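Local coordinates for extracellular ligand-binding receptor (Rhodopseudomonas palustris, PDB 3SG0), which binds benzoylformate and probably related aromatic acids, and is probably the solute-binding component of a transport system, at residues Glu194-Ser199 with Ile220-Thr225. Numbering follows the deposited sequence.
With 173 (benzoyl-formic acid), chain B.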
# COMPACT_ATOMS: atom_id res chain seq x y z
N GLU A 194 -9.06 9.42 18.24
CA GLU A 194 -9.06 8.10 18.87
C GLU A 194 -8.15 7.17 18.09
O GLU A 194 -8.02 7.29 16.86
CB GLU A 194 -10.47 7.52 18.93
CG GLU A 194 -11.41 8.30 19.84
CD GLU A 194 -10.92 8.37 21.27
OE1 GLU A 194 -10.63 7.31 21.86
OE2 GLU A 194 -10.82 9.49 21.82
N VAL A 195 -7.53 6.24 18.80
CA VAL A 195 -6.64 5.28 18.18
C VAL A 195 -6.89 3.87 18.71
O VAL A 195 -7.48 3.69 19.78
CB VAL A 195 -5.15 5.65 18.37
CG1 VAL A 195 -4.84 7.00 17.72
CG2 VAL A 195 -4.76 5.64 19.84
N TYR A 196 -6.45 2.88 17.94
CA TYR A 196 -6.48 1.49 18.38
C TYR A 196 -5.33 0.74 17.76
O TYR A 196 -4.77 1.18 16.75
CB TYR A 196 -7.82 0.82 18.09
CG TYR A 196 -8.15 0.44 16.65
CD1 TYR A 196 -8.35 -0.90 16.30
CD2 TYR A 196 -8.36 1.41 15.68
CE1 TYR A 196 -8.71 -1.26 15.01
CE2 TYR A 196 -8.72 1.05 14.38
CZ TYR A 196 -8.89 -0.28 14.06
OH TYR A 196 -9.27 -0.62 12.77
N ALA A 197 -4.97 -0.38 18.37
CA ALA A 197 -3.92 -1.24 17.85
C ALA A 197 -4.53 -2.28 16.92
O ALA A 197 -5.68 -2.69 17.09
CB ALA A 197 -3.16 -1.89 18.98
N ARG A 198 -3.75 -2.71 15.93
CA ARG A 198 -4.32 -3.51 14.84
C ARG A 198 -5.03 -4.78 15.30
O ARG A 198 -6.04 -5.17 14.70
CB ARG A 198 -3.25 -3.85 13.78
CG ARG A 198 -2.57 -2.63 13.19
CD ARG A 198 -1.97 -2.91 11.80
NE ARG A 198 -1.25 -1.74 11.31
CZ ARG A 198 -1.08 -1.39 10.04
NH1 ARG A 198 -1.57 -2.14 9.05
NH2 ARG A 198 -0.43 -0.28 9.77
N SER A 199 -4.53 -5.44 16.35
CA SER A 199 -5.14 -6.69 16.79
C SER A 199 -6.19 -6.54 17.89
O SER A 199 -6.70 -7.54 18.38
CB SER A 199 -4.08 -7.70 17.24
OG SER A 199 -3.30 -8.11 16.14
N ILE A 220 -12.05 6.75 9.40
CA ILE A 220 -11.32 5.63 9.97
C ILE A 220 -10.03 5.43 9.17
O ILE A 220 -10.08 5.27 7.95
CB ILE A 220 -12.17 4.34 9.89
CG1 ILE A 220 -13.49 4.53 10.66
CG2 ILE A 220 -11.37 3.14 10.42
CD1 ILE A 220 -14.49 3.40 10.46
N ALA A 221 -8.89 5.43 9.86
CA ALA A 221 -7.60 5.19 9.22
C ALA A 221 -7.07 3.82 9.66
O ALA A 221 -6.46 3.67 10.72
CB ALA A 221 -6.60 6.28 9.57
N SER A 222 -7.32 2.82 8.82
CA SER A 222 -7.06 1.43 9.16
C SER A 222 -6.73 0.65 7.88
O SER A 222 -6.71 1.22 6.79
CB SER A 222 -8.29 0.86 9.86
OG SER A 222 -8.09 -0.47 10.30
N ALA A 223 -6.47 -0.64 8.02
CA ALA A 223 -6.11 -1.45 6.86
C ALA A 223 -6.38 -2.91 7.15
O ALA A 223 -6.27 -3.37 8.30
CB ALA A 223 -4.66 -1.26 6.50
N GLY A 224 -6.69 -3.66 6.09
CA GLY A 224 -6.96 -5.08 6.23
C GLY A 224 -8.25 -5.36 6.97
O GLY A 224 -9.11 -4.49 7.14
N THR A 225 -8.39 -6.59 7.44
CA THR A 225 -9.60 -6.96 8.14
C THR A 225 -9.84 -6.22 9.46
O THR A 225 -10.99 -6.05 9.84
CB THR A 225 -9.75 -8.49 8.28
OG1 THR A 225 -8.54 -9.05 8.79
CG2 THR A 225 -10.03 -9.11 6.92
O1B 173 B . 1.14 0.88 5.20
C1 173 B . 0.44 0.23 5.93
O1A 173 B . 0.72 0.02 7.27
C2 173 B . -0.93 -0.21 5.48
O2 173 B . -1.73 -0.62 6.27
C1G 173 B . -1.21 -0.17 4.01
C2D 173 B . -0.17 -0.72 3.04
C2E 173 B . -0.42 -0.66 1.54
C3 173 B . -1.72 -0.05 1.03
C1E 173 B . -2.76 0.50 2.04
C1D 173 B . -2.52 0.44 3.53
O HOH W 1 -3.65 -4.32 9.14
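Y196 and S222 meet through their hydroxyls. S222 OG donates a hydrogen bond to Y196 OH at 2.7 Å. With chi1 at -176°, OG is turned away from the backbone N of S222 and reaches the phenol. Y196 OH is also hydrogen-bonded to the carbonyl of P226, just beyond the second segment, so this buried phenol is held at two points. The ring itself meets F167 of the inner strand 161-167, with the planes at about 55°.

Water forms the second link. R198 NH1 donates to water 1 at 3.0 Å, and that water donates to A223 O at 2.9 Å.

The bound benzoylformate is gripped by the guanidinium. R198 NH2 donates to the carboxylate oxygen O1A at 2.8 Å, and NH1 to the keto oxygen O2 at 3.2 Å. The side chain is extended from CG to NE, which carries the group out to the ligand. A salt bridge from NH2 to D169 probably steadies it. A223 CB lies close against O2, at 3.0 Å.

Strands 189-196 and 217-221 flank strand 161-167 in a parallel sheet. The loops after their C-terminal ends bring R198 and A223 into the ligand cleft between the two lobes, as in periplasmic binding proteins of the leucine-binding family.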